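Long-range contacts in galactose-1-phosphate uridylyltransferase (PDB 6K9Z), which probably transfers a uridylyl group between UDP-glucose and a hexose 1-phosphate such as galactose 1-phosphate, with zinc as a cofactor: residues R74-V79 with F140-L146; Q110-E114 with Q253-P257; A119-L123 with V148-V153. The protein carries 1 engineered substitution. All coordinates share one frame; numbering follows the deposited sequence.

Interaction 1. Residues R74-V79 with F140-L146; sequences RGSSLV and FSQIYIL. Engineered in segment 140-146: F140 (natural residue His). With UDP (uridine-5'-diphosphate), chain G.
Y144 and S77 meet side by side on one face of an antiparallel strand pair, 76-79 against 140-146. These strands belong to the half-barrel sheet of a HIT-like transferase. S77 OG lies at the edge of the Y144 ring, near its plane, 3.6 Å from Y144 CE1. The serine hydroxyl is anti to its own nitrogen (chi1 173°), and this places it there. Y144 OH donates a hydrogen bond of 2.7 Å to O2B of the UDP beta-phosphate, and that oxygen lies in the plane of the ring. F125 meets the Y144 ring edge-to-face, and L291 of the second subunit packs on it.

V79 lies further along the same face and splits its two methyls. V79 CG1 touches F140 CD2 at 4.0 Å, with the two side chains crossing obliquely. V79 CG2 turns to the nucleotide, 3.7 Å from the uracil oxygen O2. F140 is engineered; the natural residue is His, the predicted carrier of the uridylyl intermediate. The phenyl ring also meets F32.

The other face is mainly apolar, with S76 at its end. L78 CB sits 4.1 Å from I143 CB, and L78 CD1 reaches I145 CD1. S76 CB packs against that same I145 methyl.

Four backbone hydrogen bonds set the register, two between S76 and I145 and two between L78 and I143. Both bonds between L78 and I143 are nearly straight, at 172°. G75 CA makes a close CA-H...O contact with I145 O, 3.1 Å away.

The chemistry thus differs between the faces. L78, I143 and I145 make one side mainly apolar. On the other, V79 and Y144 touch the UDP; S77 lies against Y144 and N50, which hydrogen-bonds the UDP. The phenol bond would help to fix the beta-phosphate over the sheet.

Interaction 2. Residues Q110-E114 with Q253-P257; sequences QRKAE and QAPLP
Q110 and Q253 join through their side-chain amides. The contact ties residues 110-114 of helix 96-114 to the loop between strands 247-252 and 266-271, so it links the two HIT-family halves of the chain.

The polar part is a reciprocal amide pair. Q253 NE2 donates to Q110 OE1 at 2.8 Å, and Q110 NE2 donates back to Q253 OE1 at 3.0 Å. The amide planes are turned 60° apart. Each donor therefore stands above the carbonyl plane of its acceptor. Q110 NE2 also donates to E114 OE2, one helical turn on, and reaches it on the anti side of the carboxylate. T216 OG1 is a second partner of E114 OE2. Q253 OE1 also bonds to L215 N, and Q253 NE2 to F122 O.

The apolar part centres on L256, which lies against the helix. L256 CD1 rests on A113 CB at 3.9 Å. L256 CD2 touches E114 CG, and these two side chains cross at about a right angle. CD2 also approaches the amide nitrogen of Q110.

P257 follows a cis peptide bond. Its ring ends the contact, with P257 CB 3.7 Å from the backbone oxygen E114 O.

Interaction 3. Residues A119-L123 with V148-V153; sequences AAYFL and VVPPRV
Y121 lies across P150, at the point where the segment 148-153 turns into helix 151-167. Y121 CB starts beside the backbone, 3.4 Å from V148 O. That carbonyl is buried and has no hydrogen-bond partner in the model. Y121 CG is anti to the backbone nitrogen (chi1 -155°), which carries the ring over the proline. P150 CD sits over one face, 3.3 Å from Y121 CG. It makes a CH-pi contact, 3.5 Å from the ring centroid. Y121 CD2 and CE2 meet P150 CG as well. On the same side of the ring plane as P150, Y121 CD1 touches V149 CG1 at 4.1 Å and Y121 CE1 meets V153 CG1 at 3.8 Å. At the tip, Y121 OH lies near both V153 methyls and is hydrogen-bonded to Q253 O.

A120 and Y121 both face L146, which makes a classic beta bulge at the start of strand 121-128. P150 holds the N-cap position, and A289 of the second subunit packs on it.

An alanine in place of Y121 is likely to open a gap beside P150 and V153 and to leave Q253 O without its hydroxyl partner.

The contact is thus largely apolar, with one polar tip. V153 also packs on H252 of the iron site, so the contact joins strand start to helix start beside that site.

Overall arrangement
From the N terminus, strand 76-81 comes first, then helix 96-114 and strand 121-128. Interaction 1 closes its loop when strand 140-146 returns beside strand 76-81. Interaction 3 closes next, as residues 148-153 reach back to 119-123 and lead into helix 151-167. Interaction 2 closes last, because residues 253-257 come from the second half of the chain. Interaction 1 crosses both others along the chain. Interaction 3 lies wholly within the span of interaction 2. The three also touch in space. Strands 140-146 and 121-128 are sheet neighbours, I145 packs on A113, and L256 N bonds to A120 O. Together they tie sheet, helices and loop across both family halves.

Interaction 1. Residues R74-V79 with F140-L146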
loop_
_atom_site.group_PDB
_atom_site.type_symbol
_atom_site.label_atom_id
_atom_site.label_comp_id
_atom_site.label_asym_id
_atom_site.label_seq_id
_atom_site.Cartn_x
_atom_site.Cartn_y
_atom_site.Cartn_z
ATOM N N ARG A 74 9.518 -20.785 2.572
ATOM C CA ARG A 74 9.183 -22.068 1.920
ATOM C C ARG A 74 7.982 -21.874 0.984
ATOM O O ARG A 74 6.909 -21.460 1.466
ATOM C CB ARG A 74 8.858 -23.116 2.991
ATOM C CG ARG A 74 8.451 -24.479 2.466
ATOM C CD ARG A 74 9.413 -25.043 1.457
ATOM N NE ARG A 74 9.020 -26.372 0.974
ATOM C CZ ARG A 74 9.218 -27.493 1.637
ATOM N NH1 ARG A 74 9.816 -27.460 2.813
ATOM N NH2 ARG A 74 8.820 -28.643 1.138
ATOM N N GLY A 75 8.158 -22.217 -0.285
ATOM C CA GLY A 75 7.138 -21.995 -1.317
ATOM C C GLY A 75 7.708 -21.982 -2.710
ATOM O O GLY A 75 8.748 -22.631 -2.949
ATOM N N SER A 76 6.957 -21.397 -3.634
ATOM C CA SER A 76 7.327 -21.299 -5.063
ATOM C C SER A 76 6.967 -19.899 -5.509
ATOM O O SER A 76 5.893 -19.379 -5.105
ATOM C CB SER A 76 6.631 -22.293 -5.954
ATOM O OG SER A 76 6.755 -23.580 -5.443
ATOM N N SER A 77 7.819 -19.336 -6.338
ATOM C CA SER A 77 7.558 -18.057 -7.040
ATOM C C SER A 77 7.640 -18.360 -8.535
ATOM O O SER A 77 8.676 -18.893 -8.968
ATOM C CB SER A 77 8.504 -17.023 -6.626
ATOM O OG SER A 77 8.306 -15.885 -7.429
ATOM N N LEU A 78 6.507 -18.188 -9.226
ATOM C CA LEU A 78 6.311 -18.609 -10.618
ATOM C C LEU A 78 5.940 -17.397 -11.478
ATOM O O LEU A 78 5.270 -16.472 -11.005
ATOM C CB LEU A 78 5.216 -19.679 -10.678
ATOM C CG LEU A 78 5.422 -20.936 -9.829
ATOM C CD1 LEU A 78 4.164 -21.816 -9.931
ATOM C CD2 LEU A 78 6.633 -21.698 -10.256
ATOM N N VAL A 79 6.364 -17.453 -12.713
ATOM C CA VAL A 79 6.001 -16.500 -13.783
ATOM C C VAL A 79 5.058 -17.233 -14.710
ATOM O O VAL A 79 5.368 -18.349 -15.170
ATOM C CB VAL A 79 7.228 -15.950 -14.521
ATOM C CG1 VAL A 79 6.794 -15.044 -15.653
ATOM C CG2 VAL A 79 8.149 -15.225 -13.569
ATOM N N PHE A 140 2.907 -11.031 -18.989
ATOM C CA PHE A 140 3.101 -12.060 -17.937
ATOM C C PHE A 140 2.360 -11.628 -16.673
ATOM O O PHE A 140 2.117 -10.422 -16.421
ATOM C CB PHE A 140 4.575 -12.340 -17.638
ATOM C CG PHE A 140 5.250 -11.268 -16.831
ATOM C CD1 PHE A 140 5.747 -10.142 -17.456
ATOM C CD2 PHE A 140 5.359 -11.358 -15.459
ATOM C CE1 PHE A 140 6.349 -9.131 -16.726
ATOM C CE2 PHE A 140 5.952 -10.341 -14.720
ATOM C CZ PHE A 140 6.434 -9.229 -15.354
ATOM N N SER A 141 2.124 -12.633 -15.854
ATOM C CA SER A 141 1.601 -12.493 -14.479
ATOM C C SER A 141 2.472 -13.353 -13.536
ATOM O O SER A 141 3.383 -14.013 -13.997
ATOM C CB SER A 141 0.105 -12.812 -14.453
ATOM O OG SER A 141 -0.240 -13.903 -15.272
ATOM N N GLN A 142 2.132 -13.376 -12.263
ATOM C CA GLN A 142 2.981 -13.991 -11.238
ATOM C C GLN A 142 2.098 -14.841 -10.332
ATOM O O GLN A 142 0.948 -14.490 -10.083
ATOM C CB GLN A 142 3.775 -12.929 -10.456
ATOM C CG GLN A 142 4.845 -12.199 -11.290
ATOM C CD GLN A 142 5.755 -11.375 -10.421
ATOM O OE1 GLN A 142 6.540 -11.881 -9.586
ATOM N NE2 GLN A 142 5.661 -10.084 -10.619
ATOM N N ILE A 143 2.699 -15.905 -9.821
ATOM C CA ILE A 143 2.124 -16.696 -8.707
ATOM C C ILE A 143 3.150 -16.783 -7.565
ATOM O O ILE A 143 4.302 -17.158 -7.831
ATOM C CB ILE A 143 1.763 -18.108 -9.191
ATOM C CG1 ILE A 143 0.698 -18.113 -10.297
ATOM C CG2 ILE A 143 1.303 -18.928 -7.986
ATOM C CD1 ILE A 143 0.723 -19.344 -11.176
ATOM N N TYR A 144 2.725 -16.506 -6.335
ATOM C CA TYR A 144 3.492 -16.876 -5.134
ATOM C C TYR A 144 2.691 -17.970 -4.455
ATOM O O TYR A 144 1.500 -17.747 -4.139
ATOM C CB TYR A 144 3.677 -15.720 -4.166
ATOM C CG TYR A 144 4.488 -14.523 -4.600
ATOM C CD1 TYR A 144 5.402 -14.549 -5.653
ATOM C CD2 TYR A 144 4.340 -13.323 -3.897
ATOM C CE1 TYR A 144 6.142 -13.430 -5.992
ATOM C CE2 TYR A 144 5.090 -12.205 -4.224
ATOM C CZ TYR A 144 5.993 -12.258 -5.270
ATOM O OH TYR A 144 6.721 -11.176 -5.638
ATOM N N ILE A 145 3.309 -19.111 -4.248
ATOM C CA ILE A 145 2.765 -20.188 -3.386
ATOM C C ILE A 145 3.485 -20.012 -2.049
ATOM O O ILE A 145 4.707 -20.130 -2.016
ATOM C CB ILE A 145 3.014 -21.570 -4.033
ATOM C CG1 ILE A 145 2.318 -21.654 -5.398
ATOM C CG2 ILE A 145 2.508 -22.651 -3.125
ATOM C CD1 ILE A 145 2.570 -22.882 -6.200
ATOM N N LEU A 146 2.735 -19.651 -1.029
ATOM C CA LEU A 146 3.294 -19.143 0.229
ATOM C C LEU A 146 2.975 -20.042 1.412
ATOM O O LEU A 146 1.907 -20.666 1.469
ATOM C CB LEU A 146 2.700 -17.764 0.490
ATOM C CG LEU A 146 2.972 -16.696 -0.573
ATOM C CD1 LEU A 146 1.947 -15.589 -0.424
ATOM C CD2 LEU A 146 4.391 -16.213 -0.447
HETATM N N1 UDP G . 11.889 -12.375 -14.004
HETATM C C2 UDP G . 12.354 -13.680 -14.219
HETATM N N3 UDP G . 13.391 -13.917 -15.015
HETATM C C4 UDP G . 14.017 -12.907 -15.580
HETATM C C5 UDP G . 13.623 -11.612 -15.384
HETATM C C6 UDP G . 12.544 -11.382 -14.566
HETATM O O2 UDP G . 11.835 -14.648 -13.744
HETATM O O4 UDP G . 14.963 -13.123 -16.315
HETATM C "C1'" UDP G . 10.802 -12.037 -13.107
HETATM C "C2'" UDP G . 11.534 -11.197 -12.061
HETATM O "O2'" UDP G . 12.486 -11.831 -11.234
HETATM C "C3'" UDP G . 10.415 -10.603 -11.263
HETATM C "C4'" UDP G . 9.423 -10.326 -12.307
HETATM O "O4'" UDP G . 9.862 -11.036 -13.472
HETATM O "O3'" UDP G . 9.906 -11.419 -10.264
HETATM C "C5'" UDP G . 9.540 -8.813 -12.260
HETATM O "O5'" UDP G . 9.122 -8.277 -10.978
HETATM P PA UDP G . 9.812 -8.221 -9.480
HETATM O O1A UDP G . 11.314 -8.038 -9.512
HETATM O O2A UDP G . 9.222 -6.989 -8.871
HETATM O O3A UDP G . 9.322 -9.579 -8.719
HETATM P PB UDP G . 9.775 -10.361 -7.453
HETATM O O1B UDP G . 11.073 -10.716 -7.842
HETATM O O2B UDP G . 8.851 -11.487 -7.249
HETATM O O3B UDP G . 9.816 -9.447 -6.375
#

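Interaction 2. Residues Q110-E114 with Q253-P257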
loop_
_atom_site.group_PDB
_atom_site.type_symbol
_atom_site.label_atom_id
_atom_site.label_comp_id
_atom_site.label_asym_id
_atom_site.label_seq_id
_atom_site.Cartn_x
_atom_site.Cartn_y
_atom_site.Cartn_z
ATOM N N GLN A 110 -2.617 -24.473 -9.373
ATOM C CA GLN A 110 -3.168 -24.417 -8.000
ATOM C C GLN A 110 -3.548 -25.821 -7.542
ATOM O O GLN A 110 -3.393 -26.107 -6.344
ATOM C CB GLN A 110 -4.354 -23.453 -7.926
ATOM C CG GLN A 110 -4.936 -23.367 -6.526
ATOM C CD GLN A 110 -5.937 -22.251 -6.412
ATOM O OE1 GLN A 110 -5.779 -21.216 -7.074
ATOM N NE2 GLN A 110 -6.955 -22.443 -5.578
ATOM N N ARG A 111 -4.068 -26.663 -8.436
ATOM C CA ARG A 111 -4.476 -28.030 -8.010
ATOM C C ARG A 111 -3.234 -28.769 -7.507
ATOM O O ARG A 111 -3.353 -29.540 -6.543
ATOM C CB ARG A 111 -5.221 -28.765 -9.126
ATOM C CG ARG A 111 -6.699 -28.418 -9.165
ATOM C CD ARG A 111 -7.588 -29.287 -10.030
ATOM N NE ARG A 111 -8.737 -28.461 -10.356
ATOM C CZ ARG A 111 -8.845 -27.735 -11.458
ATOM N NH1 ARG A 111 -7.881 -27.764 -12.362
ATOM N NH2 ARG A 111 -9.917 -26.993 -11.658
ATOM N N LYS A 112 -2.100 -28.534 -8.167
ATOM C CA LYS A 112 -0.808 -29.152 -7.770
ATOM C C LYS A 112 -0.466 -28.619 -6.374
ATOM O O LYS A 112 -0.098 -29.450 -5.481
ATOM C CB LYS A 112 0.234 -28.933 -8.874
ATOM C CG LYS A 112 1.647 -29.391 -8.558
ATOM C CD LYS A 112 2.393 -30.051 -9.730
ATOM C CE LYS A 112 3.755 -30.606 -9.312
ATOM N NZ LYS A 112 4.521 -29.600 -8.516
ATOM N N ALA A 113 -0.603 -27.312 -6.157
ATOM C CA ALA A 113 -0.263 -26.685 -4.847
ATOM C C ALA A 113 -1.196 -27.205 -3.755
ATOM O O ALA A 113 -0.771 -27.318 -2.594
ATOM C CB ALA A 113 -0.311 -25.179 -4.935
ATOM N N GLU A 114 -2.456 -27.527 -4.114
ATOM C CA GLU A 114 -3.467 -27.979 -3.137
ATOM C C GLU A 114 -3.054 -29.370 -2.582
ATOM O O GLU A 114 -3.474 -29.697 -1.445
ATOM C CB GLU A 114 -4.877 -27.962 -3.758
ATOM C CG GLU A 114 -5.450 -26.559 -3.899
ATOM C CD GLU A 114 -6.739 -26.464 -4.698
ATOM O OE1 GLU A 114 -7.245 -27.531 -5.099
ATOM O OE2 GLU A 114 -7.257 -25.318 -4.862
ATOM N N GLN A 253 -8.724 -15.164 -2.898
ATOM C CA GLN A 253 -9.450 -16.443 -2.742
ATOM C C GLN A 253 -9.181 -16.992 -1.347
ATOM O O GLN A 253 -8.348 -16.484 -0.595
ATOM C CB GLN A 253 -9.084 -17.390 -3.874
ATOM C CG GLN A 253 -7.648 -17.863 -3.859
ATOM C CD GLN A 253 -7.394 -18.930 -4.898
ATOM O OE1 GLN A 253 -8.236 -19.780 -5.135
ATOM N NE2 GLN A 253 -6.222 -18.921 -5.509
ATOM N N ALA A 254 -9.847 -18.066 -1.013
ATOM C CA ALA A 254 -9.564 -18.798 0.222
ATOM C C ALA A 254 -8.123 -19.294 0.258
ATOM O O ALA A 254 -7.474 -19.643 -0.745
ATOM C CB ALA A 254 -10.492 -19.965 0.359
ATOM N N PRO A 255 -7.630 -19.497 1.492
ATOM C CA PRO A 255 -6.399 -20.248 1.652
ATOM C C PRO A 255 -6.562 -21.666 1.101
ATOM O O PRO A 255 -7.698 -22.172 1.044
ATOM C CB PRO A 255 -6.127 -20.273 3.139
ATOM C CG PRO A 255 -7.067 -19.198 3.690
ATOM C CD PRO A 255 -8.291 -19.189 2.776
ATOM N N LEU A 256 -5.429 -22.309 0.819
ATOM C CA LEU A 256 -5.410 -23.735 0.440
ATOM C C LEU A 256 -5.628 -24.550 1.700
ATOM O O LEU A 256 -5.201 -24.157 2.788
ATOM C CB LEU A 256 -4.080 -24.053 -0.229
ATOM C CG LEU A 256 -3.753 -23.151 -1.409
ATOM C CD1 LEU A 256 -2.543 -23.681 -2.141
ATOM C CD2 LEU A 256 -4.936 -22.997 -2.364
ATOM N N PRO A 257 -6.193 -25.765 1.591
ATOM C CA PRO A 257 -6.634 -26.346 0.318
ATOM C C PRO A 257 -8.157 -26.469 0.185
ATOM O O PRO A 257 -8.573 -27.145 -0.777
ATOM C CB PRO A 257 -6.089 -27.777 0.423
ATOM C CG PRO A 257 -6.281 -28.075 1.887
ATOM C CD PRO A 257 -6.153 -26.767 2.650
#

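Interaction 3. Residues A119-L123 with V148-V153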
loop_
_atom_site.group_PDB
_atom_site.type_symbol
_atom_site.label_atom_id
_atom_site.label_comp_id
_atom_site.label_asym_id
_atom_site.label_seq_id
_atom_site.Cartn_x
_atom_site.Cartn_y
_atom_site.Cartn_z
ATOM N N ALA A 119 1.945 -25.523 1.463
ATOM C CA ALA A 119 1.421 -24.319 0.777
ATOM C C ALA A 119 0.157 -23.845 1.503
ATOM O O ALA A 119 -0.902 -24.494 1.358
ATOM C CB ALA A 119 1.181 -24.632 -0.677
ATOM N N ALA A 120 0.217 -22.737 2.214
ATOM C CA ALA A 120 -0.955 -22.114 2.873
ATOM C C ALA A 120 -1.796 -21.293 1.889
ATOM O O ALA A 120 -3.022 -21.120 2.094
ATOM C CB ALA A 120 -0.505 -21.255 4.029
ATOM N N TYR A 121 -1.184 -20.753 0.838
ATOM C CA TYR A 121 -1.859 -19.747 -0.015
ATOM C C TYR A 121 -1.298 -19.786 -1.434
ATOM O O TYR A 121 -0.079 -19.909 -1.635
ATOM C CB TYR A 121 -1.771 -18.343 0.608
ATOM C CG TYR A 121 -2.903 -17.502 0.105
ATOM C CD1 TYR A 121 -4.141 -17.547 0.712
ATOM C CD2 TYR A 121 -2.735 -16.694 -1.026
ATOM C CE1 TYR A 121 -5.201 -16.809 0.217
ATOM C CE2 TYR A 121 -3.799 -15.965 -1.538
ATOM C CZ TYR A 121 -5.033 -16.061 -0.939
ATOM O OH TYR A 121 -6.103 -15.360 -1.395
ATOM N N PHE A 122 -2.198 -19.617 -2.393
ATOM C CA PHE A 122 -1.860 -19.472 -3.819
ATOM C C PHE A 122 -2.245 -18.041 -4.190
ATOM O O PHE A 122 -3.453 -17.754 -4.307
ATOM C CB PHE A 122 -2.573 -20.551 -4.631
ATOM C CG PHE A 122 -2.209 -20.580 -6.098
ATOM C CD1 PHE A 122 -2.831 -19.714 -6.990
ATOM C CD2 PHE A 122 -1.341 -21.553 -6.587
ATOM C CE1 PHE A 122 -2.559 -19.802 -8.354
ATOM C CE2 PHE A 122 -1.106 -21.658 -7.950
ATOM C CZ PHE A 122 -1.748 -20.796 -8.843
ATOM N N LEU A 123 -1.252 -17.166 -4.382
ATOM C CA LEU A 123 -1.491 -15.747 -4.706
ATOM C C LEU A 123 -1.164 -15.524 -6.198
ATOM O O LEU A 123 0.038 -15.542 -6.562
ATOM C CB LEU A 123 -0.626 -14.824 -3.849
ATOM C CG LEU A 123 -0.823 -13.327 -4.144
ATOM C CD1 LEU A 123 -2.213 -12.858 -3.693
ATOM C CD2 LEU A 123 0.245 -12.492 -3.459
ATOM N N VAL A 148 2.238 -18.695 4.321
ATOM C CA VAL A 148 1.449 -17.753 5.156
ATOM C C VAL A 148 0.317 -17.257 4.282
ATOM O O VAL A 148 0.434 -17.260 3.027
ATOM C CB VAL A 148 2.297 -16.568 5.669
ATOM C CG1 VAL A 148 3.284 -16.974 6.734
ATOM C CG2 VAL A 148 2.983 -15.867 4.539
ATOM N N VAL A 149 -0.741 -16.809 4.911
ATOM C CA VAL A 149 -1.850 -16.122 4.215
ATOM C C VAL A 149 -1.471 -14.655 4.090
ATOM O O VAL A 149 -1.058 -14.005 5.060
ATOM C CB VAL A 149 -3.176 -16.284 4.962
ATOM C CG1 VAL A 149 -4.283 -15.502 4.297
ATOM C CG2 VAL A 149 -3.543 -17.745 5.104
ATOM N N PRO A 150 -1.542 -14.092 2.894
ATOM C CA PRO A 150 -1.266 -12.659 2.761
ATOM C C PRO A 150 -2.099 -11.788 3.704
ATOM O O PRO A 150 -3.317 -12.014 3.842
ATOM C CB PRO A 150 -1.663 -12.402 1.324
ATOM C CG PRO A 150 -1.423 -13.717 0.607
ATOM C CD PRO A 150 -1.855 -14.764 1.623
ATOM N N PRO A 151 -1.486 -10.805 4.419
ATOM C CA PRO A 151 -2.213 -10.054 5.444
ATOM C C PRO A 151 -3.525 -9.411 4.973
ATOM O O PRO A 151 -4.483 -9.449 5.745
ATOM C CB PRO A 151 -1.198 -9.014 5.953
ATOM C CG PRO A 151 0.116 -9.765 5.788
ATOM C CD PRO A 151 -0.034 -10.513 4.473
ATOM N N ARG A 152 -3.582 -8.893 3.746
ATOM C CA ARG A 152 -4.818 -8.208 3.292
ATOM C C ARG A 152 -5.937 -9.247 3.161
ATOM O O ARG A 152 -7.059 -8.990 3.563
ATOM C CB ARG A 152 -4.593 -7.475 1.974
ATOM C CG ARG A 152 -5.872 -6.854 1.406
ATOM C CD ARG A 152 -5.732 -5.878 0.235
ATOM N NE ARG A 152 -5.059 -4.749 0.778
ATOM C CZ ARG A 152 -5.636 -3.797 1.461
ATOM N NH1 ARG A 152 -6.937 -3.749 1.574
ATOM N NH2 ARG A 152 -4.896 -2.832 1.975
ATOM N N VAL A 153 -5.581 -10.440 2.686
ATOM C CA VAL A 153 -6.577 -11.535 2.536
ATOM C C VAL A 153 -6.937 -12.066 3.917
ATOM O O VAL A 153 -8.131 -12.285 4.131
ATOM C CB VAL A 153 -6.099 -12.642 1.572
ATOM C CG1 VAL A 153 -7.126 -13.791 1.526
ATOM C CG2 VAL A 153 -5.839 -12.032 0.185
#